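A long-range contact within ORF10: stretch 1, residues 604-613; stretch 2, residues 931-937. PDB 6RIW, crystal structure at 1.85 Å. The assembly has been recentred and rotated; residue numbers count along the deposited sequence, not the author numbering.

Stretch 1, residues 604-613: SLLQQGINLT
Stretch 2 931-937: AIKAQFA

Two segments of one chain, separated by 320 residues or more wherever they touch, meet here through a mainly apolar contact that buries 322 Å² in total. Phe-936 contributes the largest share, followed by Ile-610 and Leu-612, with Gln-935 close behind.

Stretch 1 begins in the last turn of a helix. Its end is a Schellman motif: Gly-609 N bonds to Leu-606 O at 3.2 Å and Ile-610 N bonds to Leu-605 O at 3.1 Å, while Gly-609 takes the positive phi that the turn demands (phi/psi 96/19). A side chain at these angles would be jammed against the carbonyl oxygen of Gln-608, so glycine is the residue that fits. The chain then runs extended through Ile-610 (-108/111), Asn-611 (-96/90) and Leu-612 (-82/159). In such a segment successive side chains alternate, and here Asn-611 directs its CA-to-CB bond away from stretch 2 and is exposed, whereas Ile-610 and Leu-612 on its two sides are buried. Thr-613, chi1 at 60°, uses its side chain to cap the start of the following helix.

Stretch 2 enters as helix, with Ile-932 at -72/-43 and Lys-933 at -59/-36. Ala-934 (-73/-27), Gln-935 (-69/-11) and Phe-936 (-105/-22) follow, and Phe-936 N bonds to Lys-933 O at 3.1 Å. Ala-937 is extended at -59/129. The register runs antiparallel: the CA atoms of Ile-610 and Phe-936 lie 7.1 Å apart, and those of Leu-612 and Ile-932 lie 7.4 Å apart.

The Phe-936 side chain leaves its backbone sideways, but chi1 of -87° and chi2 of 90° carry the ring to stretch 1. A flat aromatic ring suits this place because it offers a face to Ile-610 and an edge to Leu-605 at once. Ile-610, its CA-to-CB bond pointing toward stretch 2 and chi1 and chi2 both m, covers one face. Ile-610 CG2 sits 4.0 Å from the centroid of the Phe-936 ring, 20° off the normal, a CH-pi contact, and Ile-610 CG1 approaches Phe-936 CE2 to 3.6 Å. A beta-branched residue fits because both branches start at CB and can spread across the ring. The Ile-610 CD1 methyl reaches on to 3.7 Å from Gln-935 O. At the ring edge, near its plane, Leu-605 (m, t) brings Leu-605 CD2 to 3.8 Å from Phe-936 CZ, so the helix before the turn also packs against the aromatic group.

Leu-612 makes the second apolar patch. Its CA-to-CB bond points sideways, yet the m, t rotamer brings its end nearer: Leu-612 CD1 lies 4.0 Å from Ile-932 CG2, and Leu-612 CD2 lies 3.9 Å from Gln-935 CB. Leu-612 thus packs on both residues, with its CD2 within reach of both. Ile-932 is also m, t, its CA-to-CB bond sideways.

Gln-935 is partly exposed. Its CA-to-CB bond points toward stretch 1, with chi1 and chi2 both m and chi3 at 93°, and its aliphatic part packs on Leu-612 while Gln-935 NE2 lies 3.5 Å from Asn-611 O.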

ATOM      1  N   SER A 604      21.048  -8.912  26.644  1.00 14.46           N
ATOM      2  CA  SER A 604      22.487  -8.696  26.601  1.00 12.89           C
ATOM      3  C   SER A 604      23.069  -8.585  28.005  1.00 14.89           C
ATOM      4  O   SER A 604      24.088  -9.210  28.316  1.00 16.64           O
ATOM      5  CB  SER A 604      22.786  -7.424  25.801  1.00 14.76           C
ATOM      6  OG  SER A 604      22.782  -7.691  24.417  1.00 19.28           O
ATOM      7  N   LEU A 605      22.470  -7.738  28.840  1.00 12.72           N
ATOM      8  CA  LEU A 605      22.961  -7.554  30.205  1.00 17.27           C
ATOM      9  C   LEU A 605      22.926  -8.858  30.987  1.00 18.93           C
ATOM     10  O   LEU A 605      23.884  -9.196  31.699  1.00 17.97           O
ATOM     11  CB  LEU A 605      22.122  -6.508  30.924  1.00 16.80           C
ATOM     12  CG  LEU A 605      22.256  -5.101  30.347  1.00 18.71           C
ATOM     13  CD1 LEU A 605      21.118  -4.267  30.925  1.00 20.37           C
ATOM     14  CD2 LEU A 605      23.629  -4.518  30.684  1.00 19.55           C
ATOM     15  N   LEU A 606      21.822  -9.598  30.870  1.00 17.01           N
ATOM     16  CA  LEU A 606      21.718 -10.889  31.539  1.00 18.84           C
ATOM     17  C   LEU A 606      22.798 -11.840  31.050  1.00 19.55           C
ATOM     18  O   LEU A 606      23.583 -12.380  31.840  1.00 19.86           O
ATOM     19  CB  LEU A 606      20.320 -11.475  31.297  1.00 20.49           C
ATOM     20  CG  LEU A 606      19.847 -12.532  32.293  1.00 26.81           C
ATOM     21  CD1 LEU A 606      19.830 -11.952  33.687  1.00 26.26           C
ATOM     22  CD2 LEU A 606      18.471 -13.019  31.887  1.00 31.88           C
ATOM     23  N   GLN A 607      22.857 -12.065  29.739  1.00 16.24           N
ATOM     24  CA  GLN A 607      23.743 -13.100  29.238  1.00 16.32           C
ATOM     25  C   GLN A 607      25.199 -12.758  29.478  1.00 18.61           C
ATOM     26  O   GLN A 607      26.006 -13.667  29.705  1.00 19.21           O
ATOM     27  CB  GLN A 607      23.485 -13.356  27.757  1.00 17.35           C
ATOM     28  CG  GLN A 607      22.180 -14.113  27.539  1.00 18.24           C
ATOM     29  CD  GLN A 607      21.743 -14.131  26.105  1.00 19.69           C
ATOM     30  OE1 GLN A 607      22.563 -14.141  25.186  1.00 21.60           O
ATOM     31  NE2 GLN A 607      20.432 -14.160  25.898  1.00 25.17           N
ATOM     32  N   GLN A 608      25.558 -11.465  29.458  1.00 15.74           N
ATOM     33  CA  GLN A 608      26.966 -11.131  29.596  1.00 15.56           C
ATOM     34  C   GLN A 608      27.410 -11.064  31.050  1.00 16.05           C
ATOM     35  O   GLN A 608      28.615 -10.962  31.302  1.00 17.47           O
ATOM     36  CB  GLN A 608      27.277  -9.807  28.890  1.00 15.02           C
ATOM     37  CG  GLN A 608      27.080  -9.924  27.361  1.00 14.05           C
ATOM     38  CD  GLN A 608      28.000  -8.994  26.584  1.00 15.21           C
ATOM     39  OE1 GLN A 608      27.739  -7.810  26.503  1.00 17.01           O
ATOM     40  NE2 GLN A 608      29.063  -9.539  25.991  1.00 16.20           N
ATOM     41  N   GLY A 609      26.475 -11.103  31.988  1.00 16.42           N
ATOM     42  CA  GLY A 609      26.806 -11.235  33.390  1.00 18.51           C
ATOM     43  C   GLY A 609      26.873  -9.942  34.159  1.00 20.88           C
ATOM     44  O   GLY A 609      27.461  -9.916  35.247  1.00 18.73           O
ATOM     45  N   ILE A 610      26.283  -8.868  33.646  1.00 22.90           N
ATOM     46  CA  ILE A 610      26.334  -7.565  34.305  1.00 25.79           C
ATOM     47  C   ILE A 610      24.958  -7.281  34.885  1.00 24.29           C
ATOM     48  O   ILE A 610      23.988  -7.062  34.143  1.00 27.78           O
ATOM     49  CB  ILE A 610      26.776  -6.460  33.346  1.00 27.47           C
ATOM     50  CG1 ILE A 610      28.165  -6.781  32.798  1.00 25.51           C
ATOM     51  CG2 ILE A 610      26.759  -5.103  34.063  1.00 28.40           C
ATOM     52  CD1 ILE A 610      29.283  -6.803  33.845  1.00 26.57           C
ATOM     53  N   ASN A 611      24.865  -7.280  36.210  1.00 22.14           N
ATOM     54  CA  ASN A 611      23.591  -7.169  36.914  1.00 23.91           C
ATOM     55  C   ASN A 611      23.405  -5.701  37.283  1.00 27.87           C
ATOM     56  O   ASN A 611      23.836  -5.254  38.343  1.00 28.98           O
ATOM     57  CB  ASN A 611      23.563  -8.075  38.151  1.00 26.87           C
ATOM     58  CG  ASN A 611      22.269  -7.939  38.961  1.00 34.00           C
ATOM     59  OD1 ASN A 611      21.189  -7.694  38.407  1.00 36.42           O
ATOM     60  ND2 ASN A 611      22.372  -8.116  40.282  1.00 33.88           N
ATOM     61  N   LEU A 612      22.772  -4.942  36.390  1.00 25.26           N
ATOM     62  CA  LEU A 612      22.384  -3.575  36.705  1.00 27.75           C
ATOM     63  C   LEU A 612      21.083  -3.562  37.498  1.00 26.50           C
ATOM     64  O   LEU A 612      20.295  -4.513  37.455  1.00 25.41           O
ATOM     65  CB  LEU A 612      22.196  -2.756  35.427  1.00 22.99           C
ATOM     66  CG  LEU A 612      23.369  -2.653  34.474  1.00 24.54           C
ATOM     67  CD1 LEU A 612      22.975  -1.752  33.309  1.00 23.13           C
ATOM     68  CD2 LEU A 612      24.583  -2.105  35.208  1.00 27.74           C
ATOM     69  N   THR A 613      20.843  -2.461  38.215  1.00 23.23           N
ATOM     70  CA  THR A 613      19.535  -2.300  38.831  1.00 24.14           C
ATOM     71  C   THR A 613      18.475  -2.131  37.747  1.00 29.46           C
ATOM     72  O   THR A 613      18.781  -1.866  36.578  1.00 24.42           O
ATOM     73  CB  THR A 613      19.488  -1.092  39.781  1.00 27.62           C
ATOM     74  OG1 THR A 613      19.782   0.111  39.064  1.00 28.05           O
ATOM     75  CG2 THR A 613      20.471  -1.249  40.936  1.00 25.92           C
ATOM     76  N   ALA A 931      27.819   5.659  36.622  1.00 38.97           N
ATOM     77  CA  ALA A 931      27.731   4.519  37.529  1.00 37.47           C
ATOM     78  C   ALA A 931      27.536   3.209  36.782  1.00 36.02           C
ATOM     79  O   ALA A 931      27.908   2.145  37.293  1.00 37.39           O
ATOM     80  CB  ALA A 931      26.584   4.722  38.517  1.00 37.42           C
ATOM     81  N   ILE A 932      26.926   3.257  35.598  1.00 33.60           N
ATOM     82  CA  ILE A 932      26.786   2.050  34.792  1.00 29.60           C
ATOM     83  C   ILE A 932      28.130   1.658  34.203  1.00 32.17           C
ATOM     84  O   ILE A 932      28.509   0.481  34.217  1.00 34.09           O
ATOM     85  CB  ILE A 932      25.713   2.264  33.706  1.00 32.17           C
ATOM     86  CG1 ILE A 932      24.342   2.457  34.355  1.00 30.00           C
ATOM     87  CG2 ILE A 932      25.685   1.090  32.726  1.00 29.80           C
ATOM     88  CD1 ILE A 932      23.267   2.929  33.425  1.00 29.81           C
ATOM     89  N   LYS A 933      28.890   2.642  33.710  1.00 30.36           N
ATOM     90  CA  LYS A 933      30.212   2.358  33.160  1.00 32.01           C
ATOM     91  C   LYS A 933      31.120   1.697  34.195  1.00 34.03           C
ATOM     92  O   LYS A 933      31.944   0.844  33.850  1.00 33.74           O
ATOM     93  CB  LYS A 933      30.848   3.649  32.642  1.00 30.97           C
ATOM     94  CG  LYS A 933      30.217   4.232  31.388  1.00 31.56           C
ATOM     95  CD  LYS A 933      30.813   5.614  31.075  1.00 37.05           C
ATOM     96  CE  LYS A 933      30.413   6.093  29.681  1.00 37.82           C
ATOM     97  NZ  LYS A 933      30.970   7.433  29.306  1.00 43.03           N
ATOM     98  N   ALA A 934      30.988   2.093  35.469  1.00 36.63           N
ATOM     99  CA  ALA A 934      31.811   1.532  36.540  1.00 32.89           C
ATOM    100  C   ALA A 934      31.399   0.112  36.892  1.00 32.18           C
ATOM    101  O   ALA A 934      32.217  -0.671  37.383  1.00 37.98           O
ATOM    102  CB  ALA A 934      31.719   2.418  37.781  1.00 38.91           C
ATOM    103  N   GLN A 935      30.136  -0.233  36.674  1.00 35.87           N
ATOM    104  CA  GLN A 935      29.685  -1.610  36.808  1.00 36.64           C
ATOM    105  C   GLN A 935      30.237  -2.523  35.718  1.00 36.31           C
ATOM    106  O   GLN A 935      30.073  -3.748  35.810  1.00 33.15           O
ATOM    107  CB  GLN A 935      28.165  -1.641  36.778  1.00 35.78           C
ATOM    108  CG  GLN A 935      27.531  -1.127  38.040  1.00 40.57           C
ATOM    109  CD  GLN A 935      27.446  -2.207  39.080  1.00 44.16           C
ATOM    110  OE1 GLN A 935      28.336  -2.346  39.915  1.00 49.42           O
ATOM    111  NE2 GLN A 935      26.383  -3.004  39.021  1.00 44.03           N
ATOM    112  N   PHE A 936      30.849  -1.958  34.680  1.00 32.32           N
ATOM    113  CA  PHE A 936      31.450  -2.725  33.600  1.00 28.88           C
ATOM    114  C   PHE A 936      32.969  -2.758  33.684  1.00 28.99           C
ATOM    115  O   PHE A 936      33.585  -3.671  33.127  1.00 25.71           O
ATOM    116  CB  PHE A 936      31.051  -2.130  32.232  1.00 24.88           C
ATOM    117  CG  PHE A 936      29.746  -2.662  31.664  1.00 25.77           C
ATOM    118  CD1 PHE A 936      28.545  -2.040  31.945  1.00 23.63           C
ATOM    119  CD2 PHE A 936      29.741  -3.758  30.809  1.00 24.37           C
ATOM    120  CE1 PHE A 936      27.356  -2.515  31.426  1.00 26.54           C
ATOM    121  CE2 PHE A 936      28.552  -4.235  30.261  1.00 23.60           C
ATOM    122  CZ  PHE A 936      27.355  -3.613  30.568  1.00 23.98           C
ATOM    123  N   ALA A 937      33.578  -1.794  34.375  1.00 32.33           N
ATOM    124  CA  ALA A 937      35.021  -1.594  34.316  1.00 30.38           C
ATOM    125  C   ALA A 937      35.781  -2.839  34.758  1.00 30.16           C
ATOM    126  O   ALA A 937      35.500  -3.410  35.816  1.00 31.78           O
ATOM    127  CB  ALA A 937      35.415  -0.402  35.193  1.00 29.25           C
TER